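Long-range contacts in pectate lyase/Amb allergen (Acidovorax citrulli, PDB 4HWV), which probably cleaves pectate of plant cell walls by calcium-dependent beta-elimination, as a secreted enzyme of polysaccharide lyase family 1: residues 208-213 with 222-227; 249-254 with 273-278; 297-302 with 331-336. All blocks are in the same frame, centred on the assembly; numbering follows the deposited sequence.

Interaction 1. Residues 208-213 with 222-227; sequences DFPQWD and WNSEYD. With CA (calcium ion), chain C.
Q211 and N223 face each other in an antiparallel beta hairpin, strands 211-213 and 221-223, an excursion between strands 201-203 and 229-234 of the right-handed parallel beta-helix. They form a hydrogen-bonded pair: Q211 N gives its hydrogen to N223 O at 2.9 Å, and N223 N returns the bond to Q211 O. Their amide side chains suit the watery face they share. One water donates to Q211 OE1 and accepts from N223 ND2, joining two ends that do not meet directly; outside the hairpin Q211 NE2 binds E145 and the N223 side chain binds D216.

The next, non-hydrogen-bonded pair, W212 and W222, turns to the buried face, where two large indoles can cover each other. W222 has CG anti to its carbonyl carbon (chi1 -72°); from there the indole reaches over W212 CB and toward P210. W212 CB sits 3.8 Å from the centroid of the W222 six-membered ring, only 7° off the normal, a CH-pi contact. The two side chains cross at about a right angle with their ring planes 55° apart, and W212 CE3 lies over a face of the W222 indole, 3.5 Å from its NE1. At the edge of that indole, P210 O lies 3.4 Å from CZ3. The rigid ring of P210 fills the adjoining place, its CB packing 3.5 Å from S224 OG, a hydroxyl that is bonded to Q275 O.

Beyond the hairpin, segment 222-227 runs on to the metal site that D278 and D282 complete. D227 holds the ion with both carboxylate oxygens, hard anionic ligands that suit calcium: OD1 binds at 2.2 Å and OD2 at 2.4 Å. A water on the same calcium donates a hydrogen bond to E225 O, 2.8 Å away.

Interaction 2. Residues 249-254 with 273-278; sequences RHDHAF and KVQHHD. With CA (calcium ion), chain C.
D251, Q275 and H277 carry the polar part of this contact between two loops of the pectate lyase fold. H277 ND1 gives its hydrogen to D251 OD1 at 2.7 Å; a histidine suits this place because its N-H lies in the ring plane, exactly where the oxygen sits. A bend at chi2 (54°) turns CD of Q275 back toward D251, and its NE2 donates to OD2, 3.0 Å away and from above the carboxylate plane. Being an amide, Q275 can also accept, its OE1 taking H277 N at 2.8 Å. The aspartate is thus gripped at both oxygens.

A water accepts from K273 NZ and donates to D251 OD2, linking charges too far apart to pair. H252 ND1 hydrogen-bonds D248 of the second subunit.

The aromatic part is an edge-to-face contact. F254 offers a broad face to the edge of H276, CD2 lying 3.6 Å from F254 CG, while A253 CB lies over the opposite face. A single weak backbone bond, V274 N to F254 O, accompanies it.

D278 ends the segment as a calcium ligand through OD2, with D227 and D282. D204 hydrogen-bonds H277 NE2 and forms a salt bridge with R249. The 249-254 loop follows strand 243-245, segment 273-278 leads into strand 281-283, and H277 packs on H300 of strand 296-300.

Interaction 3. Residues 297-302 with 331-336; sequences FHDHDK and FQNLRQ
D301 and Q336 meet through two unlike torsions: D301 holds CG anti to its backbone N (chi1 -173°), while Q336 sets CG between its backbone N and carbonyl carbon (chi1 60°) and then runs extended. From there Q336 NE2 donates to D301 OD1 at 2.9 Å, on the syn side of the carboxylate and close to its plane.

The two segments are neighbouring coils of a parallel beta-helix, stacked in exact register from F297 beside F331 to K302 beside Q336. Backbone bonds such as Q332 N to F297 O, 2.9 Å, tie the coils together. Both segments turn a corner at matching places, D299 and N333, with positive phi, a conformation that aspartate and asparagine tolerate better than most residues. Their side chains lie alongside each other, N333 ND2 donating to D299 OD1 at 3.3 Å from above the carboxylate plane. D299 OD2 takes H298 ND1 at 2.6 Å through its anti lone pair. N333 packs on N355 of strand 345-356, an arrangement reminiscent of the polar ladders of pectate lyases.

F297 and F331 point the same way, toward the interior, in the column of rings that F244 and Y353 continue. Their planes differ by 28° and the rings are displaced so far that they hardly overlap, with F297 CD2 3.6 Å from F331 CE1. L334 packs its CD1 against F297 CB, a branched apolar chain suited to this buried side.

R335 runs extended beside D301, its NE 4.2 Å from D301 OD1, beyond salt-bridge range; a water bridges NE to D301 OD2 instead, and NH1 goes to P364 O. With OD1 taken by an amide and OD2 by a water, the D301 carboxylate is restrained in its rotation, its two oxygens answering different donors.

In the fold
All three contacts are partly buried. Interaction 3 belongs to the beta-helix itself: adjacent coils in parallel register, apolar rings in the interior and mostly partly exposed polar groups. Interactions 1 and 2 lie in excursions from those coils. Interaction 1 has regular hairpin pairing, with buried indoles on one side and partly exposed amides on the other; interaction 2 relies mainly on side-chain bonds between loops, and its aromatic pair is partly exposed. These two share the calcium, D227 coming from one and D278 from the other, and touch where S224 meets Q275. Interaction 2 also reaches interaction 3, D278 O making a weak hydrogen bond with H300, while interactions 1 and 3 do not touch.

Interaction 1. Residues 208-213 with 222-227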
loop_
_atom_site.group_PDB
_atom_site.type_symbol
_atom_site.label_atom_id
_atom_site.label_comp_id
_atom_site.label_asym_id
_atom_site.label_seq_id
_atom_site.Cartn_x
_atom_site.Cartn_y
_atom_site.Cartn_z
ATOM N N ASP A 208 -11.260 10.827 -3.938
ATOM C CA ASP A 208 -10.553 11.938 -3.320
ATOM C C ASP A 208 -11.453 12.960 -2.652
ATOM O O ASP A 208 -10.944 13.867 -2.001
ATOM C CB ASP A 208 -9.678 12.622 -4.355
ATOM C CG ASP A 208 -8.402 11.866 -4.576
ATOM O OD1 ASP A 208 -7.576 11.807 -3.635
ATOM O OD2 ASP A 208 -8.222 11.325 -5.669
ATOM N N PHE A 209 -12.771 12.794 -2.809
ATOM C CA PHE A 209 -13.739 13.770 -2.297
ATOM C C PHE A 209 -14.886 13.089 -1.555
ATOM O O PHE A 209 -16.055 13.262 -1.907
ATOM C CB PHE A 209 -14.221 14.663 -3.448
ATOM C CG PHE A 209 -13.096 15.442 -4.062
ATOM C CD1 PHE A 209 -12.602 16.575 -3.412
ATOM C CD2 PHE A 209 -12.482 15.013 -5.235
ATOM C CE1 PHE A 209 -11.517 17.261 -3.920
ATOM C CE2 PHE A 209 -11.391 15.706 -5.747
ATOM C CZ PHE A 209 -10.908 16.831 -5.084
ATOM N N PRO A 210 -14.560 12.316 -0.504
ATOM C CA PRO A 210 -15.635 11.695 0.280
ATOM C C PRO A 210 -16.534 12.755 0.899
ATOM O O PRO A 210 -16.080 13.867 1.208
ATOM C CB PRO A 210 -14.874 10.928 1.368
ATOM C CG PRO A 210 -13.599 11.682 1.502
ATOM C CD PRO A 210 -13.239 12.126 0.122
ATOM N N GLN A 211 -17.801 12.406 1.081
ATOM C CA GLN A 211 -18.777 13.318 1.628
ATOM C C GLN A 211 -19.038 12.947 3.068
ATOM O O GLN A 211 -19.192 11.774 3.395
ATOM C CB GLN A 211 -20.082 13.201 0.852
ATOM C CG GLN A 211 -21.179 14.155 1.331
ATOM C CD GLN A 211 -22.531 13.759 0.770
ATOM O OE1 GLN A 211 -22.995 12.633 0.992
ATOM N NE2 GLN A 211 -23.162 14.668 0.021
ATOM N N TRP A 212 -19.114 13.958 3.927
ATOM C CA TRP A 212 -19.583 13.725 5.285
ATOM C C TRP A 212 -21.113 13.785 5.301
ATOM O O TRP A 212 -21.699 14.787 4.889
ATOM C CB TRP A 212 -19.005 14.756 6.254
ATOM C CG TRP A 212 -19.559 14.651 7.644
ATOM C CD1 TRP A 212 -20.373 15.555 8.268
ATOM C CD2 TRP A 212 -19.326 13.598 8.601
ATOM N NE1 TRP A 212 -20.678 15.122 9.539
ATOM C CE2 TRP A 212 -20.040 13.934 9.776
ATOM C CE3 TRP A 212 -18.585 12.405 8.579
ATOM C CZ2 TRP A 212 -20.049 13.113 10.908
ATOM C CZ3 TRP A 212 -18.586 11.593 9.706
ATOM C CH2 TRP A 212 -19.325 11.952 10.862
ATOM N N ASP A 213 -21.762 12.709 5.722
ATOM C CA ASP A 213 -23.215 12.730 5.844
ATOM C C ASP A 213 -23.532 12.677 7.328
ATOM O O ASP A 213 -23.467 11.604 7.928
ATOM C CB ASP A 213 -23.866 11.544 5.131
ATOM C CG ASP A 213 -25.388 11.553 5.254
ATOM O OD1 ASP A 213 -25.973 12.381 6.001
ATOM O OD2 ASP A 213 -26.022 10.713 4.589
ATOM N N TRP A 222 -18.468 9.211 6.843
ATOM C CA TRP A 222 -17.882 9.589 5.554
ATOM C C TRP A 222 -18.187 8.505 4.538
ATOM O O TRP A 222 -17.962 7.338 4.814
ATOM C CB TRP A 222 -16.365 9.703 5.678
ATOM C CG TRP A 222 -15.886 10.917 6.452
ATOM C CD1 TRP A 222 -15.548 10.965 7.783
ATOM C CD2 TRP A 222 -15.696 12.248 5.943
ATOM N NE1 TRP A 222 -15.168 12.243 8.121
ATOM C CE2 TRP A 222 -15.258 13.053 7.023
ATOM C CE3 TRP A 222 -15.859 12.838 4.684
ATOM C CZ2 TRP A 222 -14.929 14.394 6.867
ATOM C CZ3 TRP A 222 -15.560 14.183 4.538
ATOM C CH2 TRP A 222 -15.105 14.947 5.629
ATOM N N ASN A 223 -18.653 8.902 3.359
ATOM C CA ASN A 223 -18.951 7.937 2.310
ATOM C C ASN A 223 -18.291 8.325 1.012
ATOM O O ASN A 223 -18.211 9.516 0.673
ATOM C CB ASN A 223 -20.454 7.820 2.067
ATOM C CG ASN A 223 -21.199 7.280 3.281
ATOM O OD1 ASN A 223 -20.973 6.145 3.728
ATOM N ND2 ASN A 223 -22.110 8.072 3.804
ATOM N N SER A 224 -17.876 7.298 0.267
ATOM C CA SER A 224 -17.266 7.447 -1.047
ATOM C C SER A 224 -18.074 6.707 -2.098
ATOM O O SER A 224 -18.968 5.912 -1.782
ATOM C CB SER A 224 -15.823 6.957 -1.008
ATOM O OG SER A 224 -14.986 7.924 -0.393
ATOM N N GLU A 225 -17.760 6.977 -3.355
ATOM C CA GLU A 225 -18.653 6.630 -4.451
ATOM C C GLU A 225 -18.166 5.552 -5.416
ATOM O O GLU A 225 -18.954 5.095 -6.250
ATOM C CB GLU A 225 -18.960 7.900 -5.253
ATOM C CG GLU A 225 -19.742 8.939 -4.462
ATOM C CD GLU A 225 -21.130 8.461 -4.121
ATOM O OE1 GLU A 225 -21.790 7.962 -5.052
ATOM O OE2 GLU A 225 -21.557 8.587 -2.936
ATOM N N TYR A 226 -16.897 5.154 -5.346
ATOM C CA TYR A 226 -16.349 4.307 -6.420
ATOM C C TYR A 226 -16.085 2.882 -5.995
ATOM O O TYR A 226 -15.408 2.630 -4.983
ATOM C CB TYR A 226 -15.083 4.935 -7.044
ATOM C CG TYR A 226 -15.287 6.390 -7.340
ATOM C CD1 TYR A 226 -16.372 6.817 -8.084
ATOM C CD2 TYR A 226 -14.439 7.349 -6.819
ATOM C CE1 TYR A 226 -16.612 8.155 -8.314
ATOM C CE2 TYR A 226 -14.662 8.691 -7.022
ATOM C CZ TYR A 226 -15.746 9.101 -7.780
ATOM O OH TYR A 226 -16.006 10.435 -7.970
ATOM N N ASP A 227 -16.655 1.952 -6.759
ATOM C CA ASP A 227 -16.356 0.526 -6.631
ATOM C C ASP A 227 -15.297 0.171 -7.655
ATOM O O ASP A 227 -15.050 0.933 -8.575
ATOM C CB ASP A 227 -17.592 -0.295 -7.010
ATOM C CG ASP A 227 -18.819 0.073 -6.204
ATOM O OD1 ASP A 227 -18.680 0.451 -5.023
ATOM O OD2 ASP A 227 -19.940 -0.036 -6.755
HETATM CA CA CA C . -20.840 0.810 -4.739
HETATM O O HOH W 1 -21.899 10.787 2.648
HETATM O O HOH W 2 -23.233 9.847 1.077
HETATM O O HOH W 3 -20.885 3.158 -5.960
HETATM O O HOH W 4 -23.050 1.792 -3.641
HETATM O O HOH W 5 -23.139 0.520 -6.084
#

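Interaction 2. Residues 249-254 with 273-278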
loop_
_atom_site.group_PDB
_atom_site.type_symbol
_atom_site.label_atom_id
_atom_site.label_comp_id
_atom_site.label_asym_id
_atom_site.label_seq_id
_atom_site.Cartn_x
_atom_site.Cartn_y
_atom_site.Cartn_z
ATOM N N ARG A 249 -3.273 1.825 -0.405
ATOM C CA ARG A 249 -3.915 2.851 0.408
ATOM C C ARG A 249 -5.005 2.211 1.254
ATOM O O ARG A 249 -6.206 2.311 0.956
ATOM C CB ARG A 249 -4.473 3.983 -0.456
ATOM C CG ARG A 249 -3.370 4.915 -0.960
ATOM C CD ARG A 249 -3.912 6.161 -1.671
ATOM N NE ARG A 249 -4.536 5.792 -2.932
ATOM C CZ ARG A 249 -4.942 6.674 -3.842
ATOM N NH1 ARG A 249 -4.834 7.991 -3.622
ATOM N NH2 ARG A 249 -5.428 6.227 -4.988
ATOM N N HIS A 250 -4.590 1.533 2.316
ATOM C CA HIS A 250 -5.541 0.914 3.223
ATOM C C HIS A 250 -6.252 1.967 4.055
ATOM O O HIS A 250 -5.679 3.020 4.380
ATOM C CB HIS A 250 -4.826 -0.064 4.155
ATOM C CG HIS A 250 -4.332 -1.294 3.469
ATOM N ND1 HIS A 250 -3.783 -2.356 4.152
ATOM C CD2 HIS A 250 -4.335 -1.648 2.162
ATOM C CE1 HIS A 250 -3.457 -3.307 3.294
ATOM N NE2 HIS A 250 -3.788 -2.905 2.079
ATOM N N ASP A 251 -7.485 1.653 4.440
ATOM C CA ASP A 251 -8.316 2.581 5.206
ATOM C C ASP A 251 -7.674 3.048 6.503
ATOM O O ASP A 251 -7.927 4.159 6.966
ATOM C CB ASP A 251 -9.658 1.942 5.527
ATOM C CG ASP A 251 -10.479 1.659 4.291
ATOM O OD1 ASP A 251 -10.124 2.154 3.199
ATOM O OD2 ASP A 251 -11.479 0.929 4.425
ATOM N N HIS A 252 -6.845 2.183 7.071
ATOM C CA HIS A 252 -6.109 2.481 8.298
ATOM C C HIS A 252 -5.292 3.772 8.190
ATOM O O HIS A 252 -5.031 4.431 9.208
ATOM C CB HIS A 252 -5.213 1.271 8.624
ATOM C CG HIS A 252 -4.649 1.261 10.007
ATOM N ND1 HIS A 252 -3.409 1.789 10.308
ATOM C CD2 HIS A 252 -5.133 0.755 11.167
ATOM C CE1 HIS A 252 -3.162 1.620 11.595
ATOM N NE2 HIS A 252 -4.186 0.984 12.136
ATOM N N ALA A 253 -4.894 4.151 6.974
ATOM C CA ALA A 253 -4.090 5.367 6.774
ATOM C C ALA A 253 -4.896 6.656 6.894
ATOM O O ALA A 253 -4.317 7.742 6.959
ATOM C CB ALA A 253 -3.416 5.338 5.408
ATOM N N PHE A 254 -6.221 6.539 6.897
ATOM C CA PHE A 254 -7.097 7.701 6.830
ATOM C C PHE A 254 -8.145 7.668 7.945
ATOM O O PHE A 254 -9.325 7.491 7.698
ATOM C CB PHE A 254 -7.770 7.775 5.453
ATOM C CG PHE A 254 -6.803 7.642 4.313
ATOM C CD1 PHE A 254 -6.013 8.716 3.914
ATOM C CD2 PHE A 254 -6.676 6.430 3.637
ATOM C CE1 PHE A 254 -5.105 8.569 2.870
ATOM C CE2 PHE A 254 -5.775 6.289 2.602
ATOM C CZ PHE A 254 -4.997 7.359 2.212
ATOM N N LYS A 273 -13.854 7.347 10.530
ATOM C CA LYS A 273 -12.708 7.389 9.624
ATOM C C LYS A 273 -13.123 8.028 8.295
ATOM O O LYS A 273 -14.299 7.959 7.887
ATOM C CB LYS A 273 -12.162 5.982 9.358
ATOM C CG LYS A 273 -13.112 5.083 8.567
ATOM C CD LYS A 273 -12.541 3.691 8.344
ATOM C CE LYS A 273 -12.596 2.899 9.641
ATOM N NZ LYS A 273 -11.862 1.633 9.544
ATOM N N VAL A 274 -12.163 8.652 7.615
ATOM C CA VAL A 274 -12.455 9.225 6.321
ATOM C C VAL A 274 -12.316 8.111 5.290
ATOM O O VAL A 274 -11.229 7.799 4.808
ATOM C CB VAL A 274 -11.526 10.401 6.003
ATOM C CG1 VAL A 274 -11.888 11.019 4.666
ATOM C CG2 VAL A 274 -11.599 11.492 7.094
ATOM N N GLN A 275 -13.458 7.521 4.966
ATOM C CA GLN A 275 -13.542 6.365 4.082
ATOM C C GLN A 275 -13.468 6.804 2.626
ATOM O O GLN A 275 -14.373 7.478 2.136
ATOM C CB GLN A 275 -14.862 5.635 4.360
ATOM C CG GLN A 275 -15.132 4.418 3.485
ATOM C CD GLN A 275 -13.989 3.419 3.519
ATOM O OE1 GLN A 275 -13.080 3.457 2.678
ATOM N NE2 GLN A 275 -14.021 2.513 4.501
ATOM N N HIS A 276 -12.372 6.434 1.965
ATOM C CA HIS A 276 -12.142 6.781 0.574
ATOM C C HIS A 276 -12.553 5.678 -0.408
ATOM O O HIS A 276 -12.437 5.860 -1.628
ATOM C CB HIS A 276 -10.658 7.094 0.365
ATOM C CG HIS A 276 -10.202 8.353 1.043
ATOM N ND1 HIS A 276 -10.336 9.605 0.478
ATOM C CD2 HIS A 276 -9.573 8.543 2.229
ATOM C CE1 HIS A 276 -9.835 10.513 1.300
ATOM N NE2 HIS A 276 -9.369 9.894 2.370
ATOM N N HIS A 277 -13.017 4.542 0.110
ATOM C CA HIS A 277 -13.417 3.429 -0.740
ATOM C C HIS A 277 -14.902 3.155 -0.608
ATOM O O HIS A 277 -15.551 3.629 0.336
ATOM C CB HIS A 277 -12.644 2.171 -0.374
ATOM C CG HIS A 277 -11.175 2.318 -0.567
ATOM N ND1 HIS A 277 -10.282 2.335 0.486
ATOM C CD2 HIS A 277 -10.440 2.490 -1.692
ATOM C CE1 HIS A 277 -9.056 2.478 0.009
ATOM N NE2 HIS A 277 -9.125 2.586 -1.306
ATOM N N ASP A 278 -15.433 2.383 -1.541
ATOM C CA ASP A 278 -16.812 1.946 -1.445
ATOM C C ASP A 278 -16.771 0.422 -1.567
ATOM O O ASP A 278 -16.168 -0.235 -0.720
ATOM C CB ASP A 278 -17.737 2.623 -2.472
ATOM C CG ASP A 278 -19.203 2.477 -2.098
ATOM O OD1 ASP A 278 -19.505 2.538 -0.893
ATOM O OD2 ASP A 278 -20.045 2.308 -3.003
HETATM CA CA CA C . -20.840 0.810 -4.739
HETATM O O HOH W 6 -10.186 5.063 3.195
HETATM O O HOH W 7 -10.366 5.289 6.015
HETATM O O HOH W 8 -12.199 0.231 7.005
HETATM O O HOH W 4 -23.050 1.792 -3.641
HETATM O O HOH W 5 -23.139 0.520 -6.084
HETATM O O HOH W 3 -20.885 3.158 -5.960
#

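Interaction 3. Residues 297-302 with 331-336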
loop_
_atom_site.group_PDB
_atom_site.type_symbol
_atom_site.label_atom_id
_atom_site.label_comp_id
_atom_site.label_asym_id
_atom_site.label_seq_id
_atom_site.Cartn_x
_atom_site.Cartn_y
_atom_site.Cartn_z
ATOM N N PHE A 297 -10.017 -11.695 -3.390
ATOM C CA PHE A 297 -10.429 -10.388 -2.891
ATOM C C PHE A 297 -9.721 -10.169 -1.574
ATOM O O PHE A 297 -9.827 -11.008 -0.689
ATOM C CB PHE A 297 -11.935 -10.355 -2.597
ATOM C CG PHE A 297 -12.817 -10.673 -3.778
ATOM C CD1 PHE A 297 -13.196 -9.681 -4.677
ATOM C CD2 PHE A 297 -13.298 -11.962 -3.982
ATOM C CE1 PHE A 297 -14.031 -9.969 -5.754
ATOM C CE2 PHE A 297 -14.141 -12.256 -5.063
ATOM C CZ PHE A 297 -14.508 -11.256 -5.945
ATOM N N HIS A 298 -9.008 -9.060 -1.420
ATOM C CA HIS A 298 -8.282 -8.866 -0.165
ATOM C C HIS A 298 -8.153 -7.419 0.232
ATOM O O HIS A 298 -8.104 -6.538 -0.621
ATOM C CB HIS A 298 -6.906 -9.576 -0.173
ATOM C CG HIS A 298 -5.893 -9.006 -1.134
ATOM N ND1 HIS A 298 -4.989 -8.025 -0.772
ATOM C CD2 HIS A 298 -5.596 -9.329 -2.422
ATOM C CE1 HIS A 298 -4.194 -7.761 -1.795
ATOM N NE2 HIS A 298 -4.547 -8.533 -2.811
ATOM N N ASP A 299 -8.117 -7.177 1.540
ATOM C CA ASP A 299 -7.745 -5.868 2.083
ATOM C C ASP A 299 -8.721 -4.768 1.662
ATOM O O ASP A 299 -8.421 -3.881 0.857
ATOM C CB ASP A 299 -6.297 -5.528 1.732
ATOM C CG ASP A 299 -5.326 -6.461 2.423
ATOM O OD1 ASP A 299 -5.230 -6.395 3.662
ATOM O OD2 ASP A 299 -4.719 -7.299 1.755
ATOM N N HIS A 300 -9.898 -4.824 2.271
ATOM C CA HIS A 300 -10.961 -3.899 1.938
ATOM C C HIS A 300 -12.032 -4.004 3.009
ATOM O O HIS A 300 -12.171 -5.062 3.653
ATOM C CB HIS A 300 -11.529 -4.260 0.561
ATOM C CG HIS A 300 -12.632 -3.366 0.110
ATOM N ND1 HIS A 300 -12.403 -2.203 -0.601
ATOM C CD2 HIS A 300 -13.974 -3.472 0.252
ATOM C CE1 HIS A 300 -13.561 -1.623 -0.858
ATOM N NE2 HIS A 300 -14.528 -2.377 -0.365
ATOM N N ASP A 301 -12.785 -2.920 3.212
ATOM C CA ASP A 301 -13.807 -2.895 4.248
ATOM C C ASP A 301 -15.122 -3.537 3.756
ATOM O O ASP A 301 -15.402 -4.708 4.070
ATOM C CB ASP A 301 -14.006 -1.451 4.747
ATOM C CG ASP A 301 -14.919 -1.363 5.929
ATOM O OD1 ASP A 301 -15.654 -2.325 6.222
ATOM O OD2 ASP A 301 -14.903 -0.300 6.583
ATOM N N LYS A 302 -15.915 -2.793 2.980
ATOM C CA LYS A 302 -17.255 -3.233 2.590
ATOM C C LYS A 302 -17.198 -3.890 1.219
ATOM O O LYS A 302 -17.193 -3.212 0.186
ATOM C CB LYS A 302 -18.208 -2.041 2.581
ATOM C CG LYS A 302 -18.303 -1.406 3.960
ATOM C CD LYS A 302 -19.055 -0.092 3.961
ATOM C CE LYS A 302 -18.998 0.562 5.336
ATOM N NZ LYS A 302 -19.637 1.913 5.368
ATOM N N PHE A 331 -11.611 -14.806 0.160
ATOM C CA PHE A 331 -12.092 -13.573 0.780
ATOM C C PHE A 331 -11.156 -13.301 1.959
ATOM O O PHE A 331 -11.377 -13.813 3.061
ATOM C CB PHE A 331 -13.516 -13.764 1.309
ATOM C CG PHE A 331 -14.570 -14.050 0.249
ATOM C CD1 PHE A 331 -14.697 -13.272 -0.913
ATOM C CD2 PHE A 331 -15.479 -15.070 0.459
ATOM C CE1 PHE A 331 -15.709 -13.542 -1.833
ATOM C CE2 PHE A 331 -16.504 -15.341 -0.453
ATOM C CZ PHE A 331 -16.634 -14.564 -1.585
ATOM N N GLN A 332 -10.103 -12.520 1.728
ATOM C CA GLN A 332 -9.021 -12.369 2.703
ATOM C C GLN A 332 -8.941 -10.946 3.232
ATOM O O GLN A 332 -8.934 -9.997 2.453
ATOM C CB GLN A 332 -7.691 -12.759 2.047
ATOM C CG GLN A 332 -6.496 -12.668 2.983
ATOM C CD GLN A 332 -5.198 -13.084 2.330
ATOM O OE1 GLN A 332 -5.055 -13.041 1.114
ATOM N NE2 GLN A 332 -4.228 -13.461 3.146
ATOM N N ASN A 333 -8.878 -10.789 4.548
ATOM C CA ASN A 333 -8.758 -9.451 5.126
ATOM C C ASN A 333 -9.844 -8.512 4.622
ATOM O O ASN A 333 -9.569 -7.356 4.273
ATOM C CB ASN A 333 -7.380 -8.838 4.855
ATOM C CG ASN A 333 -6.262 -9.674 5.390
ATOM O OD1 ASN A 333 -6.464 -10.555 6.232
ATOM N ND2 ASN A 333 -5.066 -9.416 4.898
ATOM N N LEU A 334 -11.082 -9.007 4.598
ATOM C CA LEU A 334 -12.246 -8.176 4.302
ATOM C C LEU A 334 -13.020 -7.975 5.599
ATOM O O LEU A 334 -13.190 -8.918 6.391
ATOM C CB LEU A 334 -13.161 -8.833 3.260
ATOM C CG LEU A 334 -12.505 -9.310 1.962
ATOM C CD1 LEU A 334 -13.552 -9.980 1.064
ATOM C CD2 LEU A 334 -11.841 -8.132 1.229
ATOM N N ARG A 335 -13.524 -6.763 5.807
ATOM C CA ARG A 335 -14.197 -6.476 7.067
ATOM C C ARG A 335 -15.664 -6.898 7.128
ATOM O O ARG A 335 -16.115 -7.429 8.144
ATOM C CB ARG A 335 -14.064 -4.988 7.403
ATOM C CG ARG A 335 -14.757 -4.557 8.678
ATOM C CD ARG A 335 -14.090 -3.307 9.231
ATOM N NE ARG A 335 -14.798 -2.697 10.350
ATOM C CZ ARG A 335 -14.667 -3.072 11.620
ATOM N NH1 ARG A 335 -13.890 -4.101 11.919
ATOM N NH2 ARG A 335 -15.334 -2.431 12.581
ATOM N N GLN A 336 -16.415 -6.665 6.053
ATOM C CA GLN A 336 -17.859 -6.909 6.091
ATOM C C GLN A 336 -18.435 -6.969 4.684
ATOM O O GLN A 336 -17.705 -6.816 3.692
ATOM C CB GLN A 336 -18.578 -5.829 6.914
ATOM C CG GLN A 336 -18.388 -4.414 6.360
ATOM C CD GLN A 336 -18.957 -3.356 7.271
ATOM O OE1 GLN A 336 -20.125 -3.428 7.654
ATOM N NE2 GLN A 336 -18.128 -2.376 7.640
HETATM O O HOH W 9 -15.959 -0.402 9.014
#